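Hypothetical protein TM1553 (Thermotoga maritima, PDB 1VRM) belongs to the ApbE family and is probably a flavin transferase that attaches FMN, taken from FAD, covalently to target proteins. Local coordinates at residues Ser35-Ile39 with Ser180-Asn184; Asp104-Leu110 with Ala134-Tyr140; Asn122-Pro126 with Tyr239-Asp243; Lys167-Asp172 with Glu190-Arg196. All coordinates share one frame; numbering follows the deposited sequence.

Interaction 1. Residues Ser35-Ile39 with Ser180-Asn184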
loop_
_atom_site.group_PDB
_atom_site.type_symbol
_atom_site.label_atom_id
_atom_site.label_comp_id
_atom_site.label_asym_id
_atom_site.label_seq_id
_atom_site.Cartn_x
_atom_site.Cartn_y
_atom_site.Cartn_z
ATOM N N SER A 35 -4.400 18.511 14.965
ATOM C CA SER A 35 -4.708 19.476 16.032
ATOM C C SER A 35 -3.897 19.130 17.263
ATOM O O SER A 35 -3.795 17.976 17.624
ATOM C CB SER A 35 -6.188 19.460 16.347
ATOM O OG SER A 35 -6.508 20.285 17.484
ATOM N N SER A 36 -3.328 20.151 17.909
ATOM C CA SER A 36 -2.614 19.992 19.172
ATOM C C SER A 36 -2.661 21.304 19.923
ATOM O O SER A 36 -2.477 22.346 19.308
ATOM C CB SER A 36 -1.163 19.574 18.977
ATOM O OG SER A 36 -0.434 19.547 20.209
ATOM N N GLN A 37 -2.876 21.240 21.242
ATOM C CA GLN A 37 -2.729 22.421 22.121
ATOM C C GLN A 37 -1.361 22.453 22.767
ATOM O O GLN A 37 -1.033 23.422 23.454
ATOM C CB GLN A 37 -3.801 22.400 23.225
ATOM C CG GLN A 37 -5.170 22.714 22.735
ATOM C CD GLN A 37 -6.102 23.143 23.894
ATOM O OE1 GLN A 37 -5.670 23.235 25.063
ATOM N NE2 GLN A 37 -7.363 23.431 23.566
ATOM N N LYS A 38 -0.556 21.427 22.557
ATOM C CA LYS A 38 0.749 21.325 23.185
ATOM C C LYS A 38 1.900 21.827 22.319
ATOM O O LYS A 38 2.820 22.506 22.808
ATOM C CB LYS A 38 1.010 19.902 23.590
ATOM C CG LYS A 38 2.261 19.678 24.379
ATOM C CD LYS A 38 2.529 18.181 24.522
ATOM C CE LYS A 38 3.804 17.894 25.228
ATOM N NZ LYS A 38 4.089 16.440 25.139
ATOM N N ILE A 39 1.855 21.456 21.047
ATOM C CA ILE A 39 2.892 21.769 20.063
ATOM C C ILE A 39 2.190 22.372 18.851
ATOM O O ILE A 39 1.141 21.904 18.468
ATOM C CB ILE A 39 3.610 20.475 19.633
ATOM C CG1 ILE A 39 4.329 19.792 20.803
ATOM C CG2 ILE A 39 4.593 20.733 18.472
ATOM C CD1 ILE A 39 5.423 20.651 21.386
ATOM N N SER A 180 4.130 11.278 19.366
ATOM C CA SER A 180 5.421 11.524 20.056
ATOM C C SER A 180 5.565 13.011 20.435
ATOM O O SER A 180 6.110 13.362 21.482
ATOM C CB SER A 180 6.602 11.119 19.163
ATOM O OG SER A 180 6.746 9.713 19.036
ATOM N N PHE A 181 5.073 13.906 19.581
ATOM C CA PHE A 181 4.998 15.330 19.913
ATOM C C PHE A 181 3.983 15.611 20.988
ATOM O O PHE A 181 4.202 16.423 21.883
ATOM C CB PHE A 181 4.634 16.189 18.697
ATOM C CG PHE A 181 5.794 16.468 17.806
ATOM C CD1 PHE A 181 6.715 17.471 18.130
ATOM C CD2 PHE A 181 5.972 15.769 16.621
ATOM C CE1 PHE A 181 7.790 17.759 17.303
ATOM C CE2 PHE A 181 7.041 16.073 15.791
ATOM C CZ PHE A 181 7.944 17.052 16.145
ATOM N N ASP A 182 2.837 14.972 20.853
ATOM C CA ASP A 182 1.729 15.233 21.773
ATOM C C ASP A 182 0.872 13.995 21.829
ATOM O O ASP A 182 0.151 13.715 20.883
ATOM C CB ASP A 182 0.881 16.387 21.235
ATOM C CG ASP A 182 -0.352 16.693 22.078
ATOM O OD1 ASP A 182 -0.599 16.007 23.129
ATOM O OD2 ASP A 182 -1.118 17.631 21.667
ATOM N N GLU A 183 0.892 13.300 22.960
ATOM C CA GLU A 183 0.092 12.067 23.092
ATOM C C GLU A 183 -1.395 12.253 22.879
ATOM O O GLU A 183 -2.112 11.271 22.571
ATOM C CB GLU A 183 0.332 11.381 24.435
ATOM C CG GLU A 183 -0.113 12.225 25.645
ATOM C CD GLU A 183 0.327 11.704 27.035
ATOM O OE1 GLU A 183 1.161 10.806 27.179
ATOM O OE2 GLU A 183 -0.145 12.291 28.018
ATOM N N ASN A 184 -1.841 13.495 23.001
ATOM C CA ASN A 184 -3.268 13.828 22.860
ATOM C C ASN A 184 -3.610 14.540 21.557
ATOM O O ASN A 184 -4.693 15.045 21.432
ATOM C CB ASN A 184 -3.742 14.582 24.075
ATOM C CG ASN A 184 -3.615 13.729 25.342
ATOM O OD1 ASN A 184 -3.825 12.518 25.285
ATOM N ND2 ASN A 184 -3.286 14.337 26.449
HETATM O O HOH W 1 -3.181 18.831 22.684
HETATM O O HOH W 2 2.759 14.055 24.957
#

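Interaction 2. Residues Asp104-Leu110 with Ala134-Tyr140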
loop_
_atom_site.group_PDB
_atom_site.type_symbol
_atom_site.label_atom_id
_atom_site.label_comp_id
_atom_site.label_asym_id
_atom_site.label_seq_id
_atom_site.Cartn_x
_atom_site.Cartn_y
_atom_site.Cartn_z
ATOM N N ASP A 104 2.975 -9.734 -3.002
ATOM C CA ASP A 104 4.348 -10.180 -3.085
ATOM C C ASP A 104 5.232 -8.998 -3.442
ATOM O O ASP A 104 5.065 -8.450 -4.521
ATOM C CB ASP A 104 4.449 -11.258 -4.131
ATOM C CG ASP A 104 5.783 -12.001 -4.091
ATOM O OD1 ASP A 104 6.769 -11.334 -3.769
ATOM O OD2 ASP A 104 5.857 -13.250 -4.349
ATOM N N PRO A 105 6.180 -8.643 -2.554
ATOM C CA PRO A 105 7.033 -7.496 -2.802
ATOM C C PRO A 105 8.107 -7.789 -3.852
ATOM O O PRO A 105 8.904 -6.926 -4.132
ATOM C CB PRO A 105 7.641 -7.224 -1.434
ATOM C CG PRO A 105 7.768 -8.522 -0.827
ATOM C CD PRO A 105 6.537 -9.285 -1.277
ATOM N N THR A 106 8.140 -8.971 -4.441
ATOM C CA THR A 106 9.085 -9.236 -5.516
ATOM C C THR A 106 8.484 -9.168 -6.930
ATOM O O THR A 106 8.970 -9.784 -7.857
ATOM C CB THR A 106 9.785 -10.581 -5.319
ATOM O OG1 THR A 106 8.806 -11.620 -5.418
ATOM C CG2 THR A 106 10.497 -10.644 -3.947
ATOM N N VAL A 107 7.428 -8.384 -7.072
ATOM C CA VAL A 107 6.915 -8.031 -8.405
ATOM C C VAL A 107 7.812 -7.023 -9.150
ATOM O O VAL A 107 7.448 -6.587 -10.237
ATOM C CB VAL A 107 5.455 -7.464 -8.325
ATOM C CG1 VAL A 107 4.462 -8.570 -7.944
ATOM C CG2 VAL A 107 5.378 -6.350 -7.364
ATOM N N GLY A 108 8.996 -6.670 -8.628
ATOM C CA GLY A 108 9.813 -5.670 -9.242
ATOM C C GLY A 108 10.187 -5.967 -10.687
ATOM O O GLY A 108 10.115 -5.099 -11.539
ATOM N N ARG A 109 10.649 -7.202 -10.988
ATOM C CA ARG A 109 11.026 -7.514 -12.356
ATOM C C ARG A 109 9.837 -7.368 -13.324
ATOM O O ARG A 109 10.007 -6.940 -14.464
ATOM C CB ARG A 109 11.646 -8.908 -12.501
ATOM C CG ARG A 109 13.014 -9.067 -11.871
ATOM C CD ARG A 109 14.115 -8.361 -12.556
ATOM N NE ARG A 109 14.304 -8.880 -13.900
ATOM C CZ ARG A 109 15.066 -9.943 -14.235
ATOM N NH1 ARG A 109 15.716 -10.620 -13.316
ATOM N NH2 ARG A 109 15.204 -10.280 -15.523
ATOM N N LEU A 110 8.652 -7.779 -12.880
ATOM C CA LEU A 110 7.469 -7.644 -13.719
ATOM C C LEU A 110 7.068 -6.165 -13.902
ATOM O O LEU A 110 6.755 -5.749 -15.022
ATOM C CB LEU A 110 6.296 -8.442 -13.132
ATOM C CG LEU A 110 6.364 -9.944 -13.319
ATOM C CD1 LEU A 110 5.440 -10.586 -12.328
ATOM C CD2 LEU A 110 5.993 -10.327 -14.767
ATOM N N ALA A 134 9.804 -13.673 -17.002
ATOM C CA ALA A 134 9.925 -12.827 -15.827
ATOM C C ALA A 134 9.363 -13.471 -14.555
ATOM O O ALA A 134 9.801 -13.176 -13.440
ATOM C CB ALA A 134 9.265 -11.463 -16.056
ATOM N N LEU A 135 8.387 -14.372 -14.704
ATOM C CA LEU A 135 7.835 -15.102 -13.529
ATOM C C LEU A 135 8.888 -15.987 -12.869
ATOM O O LEU A 135 8.819 -16.224 -11.663
ATOM C CB LEU A 135 6.637 -15.969 -13.935
ATOM C CG LEU A 135 5.347 -15.190 -14.152
ATOM C CD1 LEU A 135 4.327 -16.154 -14.685
ATOM C CD2 LEU A 135 4.873 -14.524 -12.858
ATOM N N LYS A 136 9.892 -16.441 -13.625
ATOM C CA LYS A 136 11.017 -17.182 -13.024
ATOM C C LYS A 136 11.856 -16.281 -12.123
ATOM O O LYS A 136 12.665 -16.760 -11.329
ATOM C CB LYS A 136 11.944 -17.752 -14.082
ATOM C CG LYS A 136 11.256 -18.619 -15.113
ATOM C CD LYS A 136 12.264 -19.288 -16.009
ATOM C CE LYS A 136 11.618 -20.278 -16.969
ATOM N NZ LYS A 136 10.834 -19.555 -17.985
ATOM N N HIS A 137 11.708 -14.979 -12.320
ATOM C CA HIS A 137 12.430 -13.956 -11.544
ATOM C C HIS A 137 11.488 -13.156 -10.678
ATOM O O HIS A 137 11.703 -11.950 -10.479
ATOM C CB HIS A 137 13.211 -13.075 -12.497
ATOM C CG HIS A 137 13.920 -13.868 -13.539
ATOM N ND1 HIS A 137 14.834 -14.859 -13.216
ATOM C CD2 HIS A 137 13.751 -13.929 -14.878
ATOM C CE1 HIS A 137 15.197 -15.478 -14.327
ATOM N NE2 HIS A 137 14.571 -14.920 -15.349
ATOM N N THR A 138 10.501 -13.884 -10.132
ATOM C CA THR A 138 9.446 -13.331 -9.262
ATOM C C THR A 138 9.238 -14.351 -8.171
ATOM O O THR A 138 9.316 -15.520 -8.454
ATOM C CB THR A 138 8.136 -13.198 -10.059
ATOM O OG1 THR A 138 8.379 -12.362 -11.205
ATOM C CG2 THR A 138 6.999 -12.596 -9.214
ATOM N N GLY A 139 9.024 -13.904 -6.940
ATOM C CA GLY A 139 8.613 -14.828 -5.860
ATOM C C GLY A 139 9.302 -14.453 -4.557
ATOM O O GLY A 139 10.548 -14.394 -4.501
ATOM N N TYR A 140 8.509 -14.225 -3.508
ATOM C CA TYR A 140 9.090 -13.716 -2.236
ATOM C C TYR A 140 10.087 -14.651 -1.596
ATOM O O TYR A 140 10.934 -14.222 -0.810
ATOM C CB TYR A 140 8.012 -13.383 -1.207
ATOM C CG TYR A 140 7.297 -14.571 -0.651
ATOM C CD1 TYR A 140 6.269 -15.191 -1.367
ATOM C CD2 TYR A 140 7.632 -15.084 0.606
ATOM C CE1 TYR A 140 5.574 -16.298 -0.830
ATOM C CE2 TYR A 140 6.976 -16.194 1.122
ATOM C CZ TYR A 140 5.959 -16.780 0.403
ATOM O OH TYR A 140 5.309 -17.874 0.941
HETATM O O HOH W 3 11.219 -9.618 -9.204
HETATM O O HOH W 4 8.510 -9.667 -10.690
#

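Interaction 3. Residues Asn122-Pro126 with Tyr239-Asp243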
loop_
_atom_site.group_PDB
_atom_site.type_symbol
_atom_site.label_atom_id
_atom_site.label_comp_id
_atom_site.label_asym_id
_atom_site.label_seq_id
_atom_site.Cartn_x
_atom_site.Cartn_y
_atom_site.Cartn_z
ATOM N N ASN A 122 8.210 3.847 -21.757
ATOM C CA ASN A 122 8.434 2.411 -21.492
ATOM C C ASN A 122 7.160 1.621 -21.180
ATOM O O ASN A 122 7.184 0.389 -21.188
ATOM C CB ASN A 122 9.410 2.183 -20.344
ATOM C CG ASN A 122 10.699 2.925 -20.526
ATOM O OD1 ASN A 122 11.243 3.513 -19.575
ATOM N ND2 ASN A 122 11.202 2.920 -21.751
ATOM N N LEU A 123 6.049 2.296 -20.912
ATOM C CA LEU A 123 4.822 1.559 -20.622
ATOM C C LEU A 123 4.434 0.748 -21.859
ATOM O O LEU A 123 4.318 1.281 -22.959
ATOM C CB LEU A 123 3.679 2.483 -20.219
ATOM C CG LEU A 123 3.829 3.180 -18.871
ATOM C CD1 LEU A 123 2.848 4.353 -18.833
ATOM C CD2 LEU A 123 3.608 2.218 -17.721
ATOM N N ARG A 124 4.251 -0.555 -21.682
ATOM C CA ARG A 124 3.956 -1.443 -22.793
ATOM C C ARG A 124 3.354 -2.730 -22.298
ATOM O O ARG A 124 3.484 -3.051 -21.134
ATOM C CB ARG A 124 5.226 -1.750 -23.606
ATOM C CG ARG A 124 6.237 -2.587 -22.896
ATOM C CD ARG A 124 7.458 -2.760 -23.725
ATOM N NE ARG A 124 8.390 -3.545 -22.961
ATOM C CZ ARG A 124 8.566 -4.848 -23.106
ATOM N NH1 ARG A 124 7.941 -5.545 -24.034
ATOM N NH2 ARG A 124 9.427 -5.455 -22.303
ATOM N N VAL A 125 2.714 -3.461 -23.206
ATOM C CA VAL A 125 2.226 -4.796 -22.945
ATOM C C VAL A 125 3.304 -5.782 -23.387
ATOM O O VAL A 125 3.541 -5.934 -24.591
ATOM C CB VAL A 125 0.904 -5.117 -23.694
ATOM C CG1 VAL A 125 0.380 -6.462 -23.348
ATOM C CG2 VAL A 125 -0.166 -3.994 -23.422
ATOM N N PRO A 126 3.984 -6.422 -22.434
ATOM C CA PRO A 126 5.015 -7.379 -22.797
ATOM C C PRO A 126 4.385 -8.604 -23.424
ATOM O O PRO A 126 3.223 -8.886 -23.189
ATOM C CB PRO A 126 5.659 -7.730 -21.438
ATOM C CG PRO A 126 5.229 -6.627 -20.490
ATOM C CD PRO A 126 3.846 -6.341 -20.962
ATOM N N TYR A 239 -2.591 3.326 -14.126
ATOM C CA TYR A 239 -2.879 2.548 -15.321
ATOM C C TYR A 239 -2.545 3.289 -16.610
ATOM O O TYR A 239 -2.424 4.505 -16.644
ATOM C CB TYR A 239 -4.354 2.118 -15.380
ATOM C CG TYR A 239 -5.366 3.222 -15.650
ATOM C CD1 TYR A 239 -5.926 3.944 -14.602
ATOM C CD2 TYR A 239 -5.798 3.522 -16.954
ATOM C CE1 TYR A 239 -6.882 4.940 -14.853
ATOM C CE2 TYR A 239 -6.728 4.492 -17.212
ATOM C CZ TYR A 239 -7.267 5.208 -16.161
ATOM O OH TYR A 239 -8.204 6.185 -16.444
ATOM N N PHE A 240 -2.448 2.499 -17.670
ATOM C CA PHE A 240 -2.317 3.007 -19.036
ATOM C C PHE A 240 -3.297 2.202 -19.907
ATOM O O PHE A 240 -3.826 1.221 -19.478
ATOM C CB PHE A 240 -0.861 2.998 -19.529
ATOM C CG PHE A 240 -0.278 1.642 -19.748
ATOM C CD1 PHE A 240 0.281 0.913 -18.692
ATOM C CD2 PHE A 240 -0.207 1.099 -21.033
ATOM C CE1 PHE A 240 0.821 -0.331 -18.924
ATOM C CE2 PHE A 240 0.323 -0.133 -21.258
ATOM C CZ PHE A 240 0.886 -0.837 -20.230
ATOM N N VAL A 241 -3.508 2.667 -21.124
ATOM C CA VAL A 241 -4.483 2.063 -22.037
ATOM C C VAL A 241 -3.771 1.849 -23.356
ATOM O O VAL A 241 -3.051 2.753 -23.860
ATOM C CB VAL A 241 -5.671 3.042 -22.209
ATOM C CG1 VAL A 241 -6.590 2.591 -23.277
ATOM C CG2 VAL A 241 -6.400 3.238 -20.836
ATOM N N VAL A 242 -3.971 0.643 -23.905
ATOM C CA VAL A 242 -3.466 0.291 -25.222
ATOM C C VAL A 242 -4.577 -0.427 -25.902
ATOM O O VAL A 242 -5.134 -1.363 -25.359
ATOM C CB VAL A 242 -2.224 -0.633 -25.166
ATOM C CG1 VAL A 242 -1.795 -1.054 -26.597
ATOM C CG2 VAL A 242 -1.106 0.071 -24.457
ATOM N N ASP A 243 -4.974 0.090 -27.075
ATOM C CA ASP A 243 -6.059 -0.521 -27.877
ATOM C C ASP A 243 -7.313 -0.791 -27.095
ATOM O O ASP A 243 -7.900 -1.867 -27.198
ATOM C CB ASP A 243 -5.587 -1.805 -28.555
ATOM C CG ASP A 243 -4.425 -1.570 -29.496
ATOM O OD1 ASP A 243 -4.342 -0.457 -30.084
ATOM O OD2 ASP A 243 -3.590 -2.495 -29.645
#

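Interaction 4. Residues Lys167-Asp172 with Glu190-Arg196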
loop_
_atom_site.group_PDB
_atom_site.type_symbol
_atom_site.label_atom_id
_atom_site.label_comp_id
_atom_site.label_asym_id
_atom_site.label_seq_id
_atom_site.Cartn_x
_atom_site.Cartn_y
_atom_site.Cartn_z
ATOM N N LYS A 167 3.055 3.063 1.591
ATOM C CA LYS A 167 2.132 4.104 2.058
ATOM C C LYS A 167 1.620 3.782 3.453
ATOM O O LYS A 167 1.612 4.642 4.331
ATOM C CB LYS A 167 0.950 4.355 1.112
ATOM C CG LYS A 167 1.296 5.051 -0.208
ATOM C CD LYS A 167 0.010 5.464 -0.938
ATOM C CE LYS A 167 -0.752 4.302 -1.477
ATOM N NZ LYS A 167 0.023 3.643 -2.574
ATOM N N GLY A 168 1.205 2.525 3.689
ATOM C CA GLY A 168 0.740 2.125 4.995
ATOM C C GLY A 168 1.800 2.300 6.060
ATOM O O GLY A 168 1.540 2.756 7.184
ATOM N N TYR A 169 3.002 1.858 5.733
ATOM C CA TYR A 169 4.116 2.008 6.650
ATOM C C TYR A 169 4.334 3.488 7.027
ATOM O O TYR A 169 4.444 3.823 8.208
ATOM C CB TYR A 169 5.353 1.418 5.992
ATOM C CG TYR A 169 6.593 1.667 6.808
ATOM C CD1 TYR A 169 6.741 1.062 8.037
ATOM C CD2 TYR A 169 7.597 2.523 6.386
ATOM C CE1 TYR A 169 7.852 1.280 8.826
ATOM C CE2 TYR A 169 8.728 2.762 7.196
ATOM C CZ TYR A 169 8.849 2.135 8.384
ATOM O OH TYR A 169 9.952 2.337 9.221
ATOM N N ALA A 170 4.398 4.334 5.999
ATOM C CA ALA A 170 4.596 5.789 6.194
ATOM C C ALA A 170 3.444 6.351 7.039
ATOM O O ALA A 170 3.662 7.218 7.928
ATOM C CB ALA A 170 4.665 6.477 4.904
ATOM N N LEU A 171 2.229 5.888 6.776
ATOM C CA LEU A 171 1.075 6.395 7.520
ATOM C C LEU A 171 1.140 6.009 8.987
ATOM O O LEU A 171 0.769 6.789 9.842
ATOM C CB LEU A 171 -0.254 5.964 6.926
ATOM C CG LEU A 171 -0.502 6.621 5.558
ATOM C CD1 LEU A 171 -1.658 5.910 4.843
ATOM C CD2 LEU A 171 -0.777 8.085 5.659
ATOM N N ASP A 172 1.515 4.773 9.258
ATOM C CA ASP A 172 1.674 4.331 10.635
ATOM C C ASP A 172 2.789 5.153 11.334
ATOM O O ASP A 172 2.612 5.580 12.460
ATOM C CB ASP A 172 1.951 2.845 10.701
ATOM C CG ASP A 172 0.713 2.021 10.381
ATOM O OD1 ASP A 172 -0.437 2.557 10.540
ATOM O OD2 ASP A 172 0.884 0.848 9.936
ATOM N N GLU A 190 -3.384 11.106 5.273
ATOM C CA GLU A 190 -3.904 10.439 4.077
ATOM C C GLU A 190 -2.791 10.436 3.044
ATOM O O GLU A 190 -2.043 11.412 2.923
ATOM C CB GLU A 190 -5.103 11.211 3.558
ATOM C CG GLU A 190 -5.832 10.577 2.435
ATOM C CD GLU A 190 -7.066 11.385 2.037
ATOM O OE1 GLU A 190 -7.378 12.381 2.727
ATOM O OE2 GLU A 190 -7.706 11.018 1.025
ATOM N N ALA A 191 -2.695 9.328 2.319
ATOM C CA ALA A 191 -1.784 9.234 1.177
ATOM C C ALA A 191 -2.494 8.417 0.139
ATOM O O ALA A 191 -2.838 7.264 0.376
ATOM C CB ALA A 191 -0.472 8.630 1.576
ATOM N N GLY A 192 -2.769 9.040 -0.988
ATOM C CA GLY A 192 -3.404 8.354 -2.101
ATOM C C GLY A 192 -4.622 7.551 -1.688
ATOM O O GLY A 192 -4.781 6.363 -2.064
ATOM N N GLY A 193 -5.487 8.147 -0.911
ATOM C CA GLY A 193 -6.712 7.334 -0.565
ATOM C C GLY A 193 -6.522 6.145 0.431
ATOM O O GLY A 193 -7.305 5.153 0.510
ATOM N N ASP A 194 -5.403 6.166 1.119
ATOM C CA ASP A 194 -5.189 5.398 2.358
ATOM C C ASP A 194 -5.215 6.419 3.493
ATOM O O ASP A 194 -4.664 7.515 3.361
ATOM C CB ASP A 194 -3.862 4.688 2.350
ATOM C CG ASP A 194 -3.758 3.606 1.233
ATOM O OD1 ASP A 194 -4.778 3.345 0.553
ATOM O OD2 ASP A 194 -2.650 3.043 1.067
ATOM N N VAL A 195 -5.781 6.062 4.644
ATOM C CA VAL A 195 -5.908 6.978 5.758
ATOM C C VAL A 195 -5.537 6.286 7.077
ATOM O O VAL A 195 -5.904 5.100 7.311
ATOM C CB VAL A 195 -7.368 7.479 5.880
ATOM C CG1 VAL A 195 -7.519 8.423 7.055
ATOM C CG2 VAL A 195 -7.832 8.211 4.589
ATOM N N ARG A 196 -4.782 6.989 7.907
ATOM C CA ARG A 196 -4.515 6.566 9.290
ATOM C C ARG A 196 -5.021 7.659 10.245
ATOM O O ARG A 196 -4.683 8.826 10.083
ATOM C CB ARG A 196 -3.045 6.313 9.519
ATOM C CG ARG A 196 -2.707 5.784 10.860
ATOM C CD ARG A 196 -3.147 4.338 11.003
ATOM N NE ARG A 196 -2.469 3.669 12.074
ATOM C CZ ARG A 196 -3.006 3.503 13.241
ATOM N NH1 ARG A 196 -4.175 4.006 13.462
ATOM N NH2 ARG A 196 -2.345 2.916 14.192
#

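Interaction 1. Residues Ser35-Ile39 with Ser180-Asn184
Ser36 and Asp182 are tied by a short hydrogen bond: Ser36 OG donates to Asp182 OD2 at 2.5 Å, arriving on the anti side of that oxygen and 19° out of the carboxylate plane. The serine oxygen also accepts from the backbone N of Lys38 and, almost straight at 171°, from that of Ile39, so an ST turn and an ST motif fold the loop around it. Asp182 OD1 meanwhile takes the backbone N of Asn184 at 2.8 Å from above its plane, an Asx turn placed where the chain leaves helix 166-181. Having CG anti to the backbone N (chi1 177°) sends the carboxylate across to the loop.

Two waters add bridges. One accepts from Gln37 N and donates to Asp182 OD2 at 2.6 Å; the other accepts from both Lys38 NZ and Glu183 N. The extended Lys38 passes over Asp182 and gives a weak hydrogen bond to Phe181 O, 3.3 Å from NZ.

Apolar packing is modest. Ile39 CG2 lies 3.9 Å from Phe181 CD1, the two side chains crossing at about a right angle, and Ile44 of helix 41-58 touches both.

The end of helix 166-181 is thus joined to the loop before helix 41-58 chiefly through one buried carboxylate, whose two oxygens both accept hydrogen bonds, consistent with a charged Asp182 at the surface of the fold.

Interaction 2. Residues Asp104-Leu110 with Ala134-Tyr140
Asp104 reaches over to Tyr140 from an Asx turn, in which its OD1 accepts from Thr106 N; a type I turn over the same residues leads to Val107, the N-cap position of helix 108-114. The other oxygen crosses the contact: Tyr140 N gives a hydrogen bond to the syn lone pair of Asp104 OD2 at 2.9 Å. That oxygen also sits at the edge of the Tyr140 ring, the carboxylate and ring planes being 67° apart. The backbone N of Asp104 bonds to an unidentified ligand, which may mark a pocket beside this turn.

Pro105 packs on Ala92 and Ala96 of helix 83-98. Thr106 OG1 relays between the segments, donating to Asp104 OD1 at 2.6 Å and accepting from Gly139 N at 2.8 Å. Its chi1 of 65° sets the hydroxyl between backbone N and carbonyl carbon, where it can serve both. Water connects Thr106 O to Thr138 OG1 as well.

Arg109 curls over His137. The two planes are within 4° of parallel but displaced, so that His137 CB, not the ring, lies over the guanidinium face, 3.6 Å from Arg109 NH1. Polar ends are held by neighbours: Arg109 NH1 by Gly157 O, His137 by Asn156 O and Glu133.

Leu110 closes the apolar end, its CD2 3.7 Å from Ala134 CB and its CD1 4.0 Å from Leu135 CD2. Beside it, Thr138 OG1 donates to Ala134 O at 2.8 Å, opposite the face that His137 N uses.

Interaction 3. Residues Asn122-Pro126 with Tyr239-Asp243
The loop 122-126 passes beside strand 239-242 at a distance that leaves no backbone bond between them, the CA atoms of Leu123 and Phe240 standing 7.5 Å apart and those of Val125 and Val242 8.0 Å. Strand 239-242 is the first arm of a two-stranded beta hairpin completed by strand 245-248, and the contact lays one flank of this hairpin against the loop that links helices 108-114 and 128-135.

Phe240 is the main side chain of the contact. Its chi1 of 69° places the ring between its own backbone N and carbonyl carbon and projects it at the loop, where Leu123 sits on one face. Leu123 CB is 4.0 Å from the ring centroid and only 8° off the ring normal, a well-centred CH-pi contact. The leucine then continues back toward the strand, antiparallel to the phenylalanine, so that its CD2 comes 3.7 Å from Phe240 CD1 and its CD1 packs on Phe240 CB. Tyr247 of the partner strand meets the same ring with planes at about 30°, and Trp114 touches it too.

Arg124 contributes backbone here; its side chain leaves in the other direction for a salt bridge with Glu130. Arg124 O approaches Phe240 CZ obliquely, while Val125 N lies at the ring edge, near its plane. The far end is looser, methyl against methyl: Val125 CG2 is 4.3 Å from Val242 CG2.

Interaction 4. Residues Lys167-Asp172 with Glu190-Arg196
Asp172 and Arg196 meet at about a right angle, the carboxylate and guanidinium planes 88° apart. Arg196 NE donates to Asp172 OD1 at 2.8 Å in a salt bridge that strikes the oxygen nearly along its C-O axis while staying close to the guanidinium plane. A bend at chi2 (72°) swings the arginine round to that oxygen. Asp172 OD1 accepts from Ala272 N as well, and Asp172 OD2 is bound to Thr273, so the carboxylate holds the start of helix 272-296 in addition to the strand.

Leu171, the residue just before, points toward the sheet and forks over it. Its CD1 rests 3.5 Å from Asp194 CB, its CD2 4.1 Å from Ala191 CB, and its CB lies 3.8 Å from Arg196 CB. What it straddles is a tight beta hairpin of the large antiparallel sheet: strands 186-191 and 194-197 joined by a type I' turn from Ala191 to Asp194, with Gly192 and Gly193 in its two positive-phi corners. The helix segment 167-172 crosses strand 194-196 at -23°.

Lys167 lies at right angles to Asp194 where the turn ends. The curled chain brings Lys167 CE within 3.4 Å of Asp194 OD2, but NZ stays 4.6 Å from that oxygen, beyond a salt bridge. Asp194 OD1 accepts from Thr232 N, whereas OD2 faces Asp276 and makes a weak hydrogen bond to an unidentified ligand.

In the fold
Interactions 1 and 4 share helix 166-181, their centres about 20 Å apart: interaction 4 is the buried one, near the centre of the chain, where an early part of the helix backs the main sheet with a leucine and a salt bridge, and interaction 1 is a surface contact at the helix end, run by a carboxylate, a hydroxyl and waters. Interactions 2 and 3 lie on the opposite side of the chain's centre from interaction 1. Both involve the region of helices 108-114 and 128-135, but partly buried interaction 2 is knit by side-chain-to-backbone bonds and water, whereas interaction 3, at the surface, rests mainly on apolar and aromatic packing, with no hydrogen bond between its segments.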